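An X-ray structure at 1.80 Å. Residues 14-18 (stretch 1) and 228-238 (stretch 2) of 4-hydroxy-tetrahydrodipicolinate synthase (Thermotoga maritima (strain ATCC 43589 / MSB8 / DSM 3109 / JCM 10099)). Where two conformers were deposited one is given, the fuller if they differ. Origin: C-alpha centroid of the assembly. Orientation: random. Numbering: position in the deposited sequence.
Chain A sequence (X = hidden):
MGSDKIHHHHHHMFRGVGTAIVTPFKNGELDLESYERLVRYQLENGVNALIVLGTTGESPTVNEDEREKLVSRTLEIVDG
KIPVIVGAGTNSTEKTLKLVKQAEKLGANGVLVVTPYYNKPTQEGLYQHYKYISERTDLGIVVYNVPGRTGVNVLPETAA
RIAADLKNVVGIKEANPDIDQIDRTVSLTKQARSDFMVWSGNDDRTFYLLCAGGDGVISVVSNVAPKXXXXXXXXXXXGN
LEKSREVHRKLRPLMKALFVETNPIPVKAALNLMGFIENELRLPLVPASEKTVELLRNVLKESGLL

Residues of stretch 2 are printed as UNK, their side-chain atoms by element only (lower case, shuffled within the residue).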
ATOM      1  N   PHE A  14      34.061  -3.598   3.954  1.00 27.40           N
ATOM      2  CA  PHE A  14      34.263  -3.932   2.569  1.00 26.03           C
ATOM      3  C   PHE A  14      33.499  -3.020   1.641  1.00 26.15           C
ATOM      4  O   PHE A  14      32.550  -2.347   2.067  1.00 24.07           O
ATOM      5  CB  PHE A  14      33.833  -5.384   2.305  1.00 27.31           C
ATOM      6  CG  PHE A  14      32.325  -5.570   2.249  1.00 26.56           C
ATOM      7  CD1 PHE A  14      31.648  -5.593   1.030  1.00 29.69           C
ATOM      8  CD2 PHE A  14      31.588  -5.717   3.409  1.00 29.08           C
ATOM      9  CE1 PHE A  14      30.270  -5.763   0.974  1.00 26.70           C
ATOM     10  CE2 PHE A  14      30.229  -5.846   3.379  1.00 28.88           C
ATOM     11  CZ  PHE A  14      29.532  -5.873   2.160  1.00 27.25           C
ATOM     12  N   ARG A  15      33.946  -2.973   0.384  1.00 24.31           N
ATOM     13  CA  ARG A  15      33.162  -2.394  -0.703  1.00 27.73           C
ATOM     14  C   ARG A  15      32.991  -3.466  -1.751  1.00 28.75           C
ATOM     15  O   ARG A  15      33.860  -4.340  -1.915  1.00 30.60           O
ATOM     16  CB  ARG A  15      33.850  -1.191  -1.338  1.00 30.36           C
ATOM     17  CG  ARG A  15      33.918   0.001  -0.396  1.00 33.31           C
ATOM     18  CD  ARG A  15      34.328   1.260  -1.098  1.00 43.23           C
ATOM     19  NE  ARG A  15      33.180   1.972  -1.647  1.00 34.14           N
ATOM     20  CZ  ARG A  15      33.178   2.652  -2.797  1.00 43.84           C
ATOM     21  NH1 ARG A  15      34.260   2.697  -3.577  1.00 54.36           N
ATOM     22  NH2 ARG A  15      32.077   3.276  -3.180  1.00 48.93           N
ATOM     23  N   GLY A  16      31.868  -3.406  -2.462  1.00 25.45           N
ATOM     24  CA  GLY A  16      31.557  -4.420  -3.440  1.00 28.51           C
ATOM     25  C   GLY A  16      30.560  -5.399  -2.871  1.00 26.02           C
ATOM     26  O   GLY A  16      29.563  -4.974  -2.314  1.00 25.34           O
ATOM     27  N   VAL A  17      30.854  -6.706  -3.000  1.00 24.65           N
ATOM     28  CA  VAL A  17      29.856  -7.753  -2.753  1.00 23.96           C
ATOM     29  C   VAL A  17      30.213  -8.535  -1.497  1.00 24.16           C
ATOM     30  O   VAL A  17      31.347  -9.038  -1.376  1.00 25.52           O
ATOM     31  CB  VAL A  17      29.778  -8.746  -3.916  1.00 24.62           C
ATOM     32  CG1 VAL A  17      28.756  -9.842  -3.580  1.00 25.83           C
ATOM     33  CG2 VAL A  17      29.396  -8.017  -5.168  1.00 27.22           C
ATOM     34  N   GLY A  18      29.261  -8.582  -0.574  1.00 25.40           N
ATOM     35  CA  GLY A  18      29.291  -9.423   0.602  1.00 23.99           C
ATOM     36  C   GLY A  18      28.172 -10.434   0.456  1.00 25.27           C
ATOM     37  O   GLY A  18      27.021 -10.058   0.327  1.00 27.08           O
ATOM     38  N   UNK A 228      29.428 -12.562 -11.304  1.00 25.69           N
ATOM     39  CA  UNK A 228      28.557 -11.589 -11.990  1.00 25.92           C
ATOM     40  C   UNK A 228      28.175 -10.446 -11.074  1.00 26.12           C
ATOM     41  O   UNK A 228      28.230  -9.256 -11.474  1.00 26.16           O
ATOM     42  c   UNK A 228      27.317 -12.302 -12.571  1.00 26.53           C
ATOM     43  n   UNK A 228      29.295 -15.032 -14.101  1.00 44.66           N
ATOM     44  c   UNK A 228      27.666 -13.272 -13.671  1.00 32.17           C
ATOM     45  o   UNK A 228      28.146 -15.124 -12.151  1.00 29.91           O
ATOM     46  c   UNK A 228      28.393 -14.559 -13.233  1.00 39.12           C
ATOM     47  N   UNK A 229      27.823 -10.747  -9.815  1.00 25.16           N
ATOM     48  CA  UNK A 229      27.567  -9.638  -8.870  1.00 24.74           C
ATOM     49  C   UNK A 229      28.811  -8.812  -8.580  1.00 24.10           C
ATOM     50  O   UNK A 229      28.755  -7.585  -8.467  1.00 22.13           O
ATOM     51  c   UNK A 229      24.281  -8.277  -6.878  1.00 37.29           C
ATOM     52  c   UNK A 229      27.001 -10.173  -7.552  1.00 24.08           C
ATOM     53  c   UNK A 229      25.622 -10.696  -7.666  1.00 30.41           C
ATOM     54  s   UNK A 229      24.385  -9.402  -8.189  1.00 32.79           S
ATOM     55  N   UNK A 230      29.957  -9.462  -8.524  1.00 22.34           N
ATOM     56  CA  UNK A 230      31.212  -8.737  -8.337  1.00 21.22           C
ATOM     57  C   UNK A 230      31.465  -7.814  -9.500  1.00 22.89           C
ATOM     58  O   UNK A 230      31.885  -6.692  -9.304  1.00 25.55           O
ATOM     59  c   UNK A 230      33.746  -9.061  -8.256  1.00 29.25           C
ATOM     60  c   UNK A 230      32.396  -9.729  -8.142  1.00 24.90           C
ATOM     61  c   UNK A 230      32.274 -10.381  -6.810  1.00 24.15           C
ATOM     62  N   UNK A 231      31.261  -8.312 -10.723  1.00 24.33           N
ATOM     63  CA  UNK A 231      31.418  -7.519 -11.941  1.00 27.42           C
ATOM     64  C   UNK A 231      30.485  -6.308 -11.977  1.00 22.51           C
ATOM     65  O   UNK A 231      30.882  -5.277 -12.455  1.00 24.47           O
ATOM     66  o   UNK A 231      30.110  -9.729 -15.443  1.00 56.61           O
ATOM     67  o   UNK A 231      31.185  -8.357 -16.843  1.00 56.99           O
ATOM     68  c   UNK A 231      30.807  -8.686 -15.680  1.00 43.33           C
ATOM     69  c   UNK A 231      31.173  -8.411 -13.165  1.00 27.26           C
ATOM     70  c   UNK A 231      31.173  -7.735 -14.519  1.00 40.51           C
ATOM     71  N   UNK A 232      29.259  -6.463 -11.518  1.00 23.37           N
ATOM     72  CA  UNK A 232      28.324  -5.354 -11.485  1.00 23.31           C
ATOM     73  C   UNK A 232      28.915  -4.204 -10.690  1.00 24.76           C
ATOM     74  O   UNK A 232      28.904  -3.068 -11.151  1.00 25.01           O
ATOM     75  c   UNK A 232      25.772  -4.842 -10.924  1.00 26.06           C
ATOM     76  c   UNK A 232      26.969  -5.810 -10.934  1.00 22.73           C
ATOM     77  c   UNK A 232      24.484  -5.607 -10.711  1.00 27.25           C
ATOM     78  c   UNK A 232      25.916  -3.768  -9.850  1.00 29.10           C
ATOM     79  N   UNK A 233      29.433  -4.477  -9.487  1.00 25.68           N
ATOM     80  CA  UNK A 233      30.020  -3.408  -8.654  1.00 23.70           C
ATOM     81  C   UNK A 233      31.329  -2.907  -9.237  1.00 24.19           C
ATOM     82  O   UNK A 233      31.547  -1.703  -9.360  1.00 24.36           O
ATOM     83  s   UNK A 233      28.678  -4.429  -6.412  1.00 29.20           S
ATOM     84  c   UNK A 233      30.216  -3.873  -7.218  1.00 22.55           C
ATOM     85  N   UNK A 234      32.190  -3.831  -9.637  1.00 23.15           N
ATOM     86  CA  UNK A 234      33.506  -3.490 -10.140  1.00 25.56           C
ATOM     87  C   UNK A 234      33.444  -2.569 -11.350  1.00 25.98           C
ATOM     88  O   UNK A 234      34.216  -1.570 -11.442  1.00 23.32           O
ATOM     89  c   UNK A 234      34.291  -4.762 -10.470  1.00 27.01           C
ATOM     90  N   UNK A 235      32.539  -2.864 -12.282  1.00 23.98           N
ATOM     91  CA  UNK A 235      32.351  -1.996 -13.410  1.00 23.40           C
ATOM     92  C   UNK A 235      31.903  -0.592 -12.987  1.00 23.11           C
ATOM     93  O   UNK A 235      32.361   0.413 -13.553  1.00 22.66           O
ATOM     94  o   UNK A 235      33.323  -2.279 -16.351  1.00 35.07           O
ATOM     95  c   UNK A 235      31.363  -2.609 -14.412  1.00 25.66           C
ATOM     96  o   UNK A 235      33.353  -4.371 -16.930  1.00 38.80           O
ATOM     97  c   UNK A 235      31.886  -3.801 -15.165  1.00 27.21           C
ATOM     98  c   UNK A 235      32.917  -3.456 -16.224  1.00 36.27           C
ATOM     99  N   UNK A 236      31.042  -0.511 -11.974  1.00 24.83           N
ATOM    100  CA  UNK A 236      30.561   0.781 -11.518  1.00 23.78           C
ATOM    101  C   UNK A 236      31.731   1.563 -10.927  1.00 25.80           C
ATOM    102  O   UNK A 236      31.970   2.712 -11.291  1.00 24.82           O
ATOM    103  c   UNK A 236      29.427   0.656 -10.474  1.00 23.96           C
ATOM    104  c   UNK A 236      29.517   2.777  -9.144  1.00 21.98           C
ATOM    105  o   UNK A 236      27.641   5.860  -9.278  1.00 25.78           O
ATOM    106  c   UNK A 236      27.857   2.575 -10.822  1.00 24.02           C
ATOM    107  c   UNK A 236      28.029   4.577  -9.543  1.00 26.87           C
ATOM    108  c   UNK A 236      29.077   4.048  -8.855  1.00 26.47           C
ATOM    109  c   UNK A 236      28.885   1.997 -10.099  1.00 25.30           C
ATOM    110  c   UNK A 236      27.389   3.834 -10.506  1.00 25.15           C
ATOM    111  N   UNK A 237      32.427   0.933 -10.013  1.00 23.10           N
ATOM    112  CA  UNK A 237      33.579   1.565  -9.342  1.00 23.48           C
ATOM    113  C   UNK A 237      34.669   2.000 -10.310  1.00 26.56           C
ATOM    114  O   UNK A 237      35.394   2.949 -10.033  1.00 28.72           O
ATOM    115  c   UNK A 237      32.367   1.332  -6.621  1.00 29.08           C
ATOM    116  c   UNK A 237      33.218  -0.886  -6.487  1.00 36.83           C
ATOM    117  c   UNK A 237      32.402  -1.132  -5.397  1.00 33.96           C
ATOM    118  c   UNK A 237      34.129   0.617  -8.302  1.00 23.86           C
ATOM    119  c   UNK A 237      31.548   1.077  -5.517  1.00 34.53           C
ATOM    120  c   UNK A 237      31.583  -0.138  -4.918  1.00 30.44           C
ATOM    121  c   UNK A 237      33.196   0.347  -7.122  1.00 25.40           C
ATOM    122  N   UNK A 238      34.783   1.306 -11.440  0.50 24.85           N
ATOM    123  CA  UNK A 238      35.767   1.639 -12.455  0.50 25.22           C
ATOM    124  C   UNK A 238      35.324   2.795 -13.356  0.50 25.75           C
ATOM    125  O   UNK A 238      36.078   3.231 -14.222  0.50 25.02           O
ATOM    126  o   UNK A 238      36.725  -0.585 -12.475  0.50 21.77           O
ATOM    127  c   UNK A 238      36.071   0.388 -13.279  0.50 24.19           C
TER

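Position 228 carries three carbons in a row, the third bearing one oxygen and one nitrogen, and the side chain is out of reach of stretch 1. A terminal amide on a two-methylene arm is glutamine, Q228; an acid would end in two oxygens.

Position 229 has an unbranched chain of two carbons, a sulfur and a final carbon. The thioether identifies M229. Its CA-to-CB bond points toward stretch 1, and V17 CG2 lies 4.0 Å from M229 CB and 3.4 Å from M229 O, so backbone and the base of the side chain together receive the valine methyl.

Position 230 shows three carbons, one carrying the other two. Branching at CB with no oxygen gives valine, V230. Its CB points sideways, yet a methyl still reaches the strand: V230 CG2 is 4.1 Å from V17 CG2.

Position 231 has three carbons, the last carrying two oxygens, and CB directed away from stretch 1. The carboxylate at this chain length is E231, which makes no contact here.

Position 232 has four carbons forked at the second, hence L232. It is buried but makes no contact with stretch 1, so its packing lies elsewhere in the structure.

Position 233 consists of one carbon and one sulfur, which is cysteine, C233. With chi1 at -58° (m), C233 SG sits 3.9 Å from V17 CG2, while C233 CB is 4.0 Å from G16 CA.

Position 234 has a single carbon and is therefore A234, set sideways and without contact.

Position 235 again shows three carbons ending in two oxygens: E235, with chi1 and chi2 both m, out of reach of the strand.

Position 236 has one carbon followed by a six-carbon ring bearing an oxygen. This is Y236, and its side chain makes no contact with stretch 1.

Position 237 has one carbon and a six-carbon ring with no oxygen, which distinguishes F237 from the preceding tyrosine. R15 NH2 is 3.3 Å from F237 CE2, and R15 NH1 lies over one ring face. At the ring edge, G16 N is 3.8 Å from F237 CE1.

Position 238 has one carbon and one oxygen, giving S238. S238 OG donates a hydrogen bond to A234 O at 2.9 Å, turning the side chain back onto the helix.

The contact works by close packing, with no hydrogen bond across the stretches. Strand 16-18 and helix 228-237 run at 151°, roughly antiparallel, with axes 7.2 Å apart at closest approach. Contacts at 229, 230, 233 and 237 follow the helical repeat and define one face. V17 CG2 fits among M229, V230 and C233, whereas G16 brings its backbone close to C233 and F237; its phi/psi of 101/-131 also calls for glycine. R15 extends over F237, completing an interface that buries 304 Å² in total.

Stretch 2 228-238: QMVELCAEYFS
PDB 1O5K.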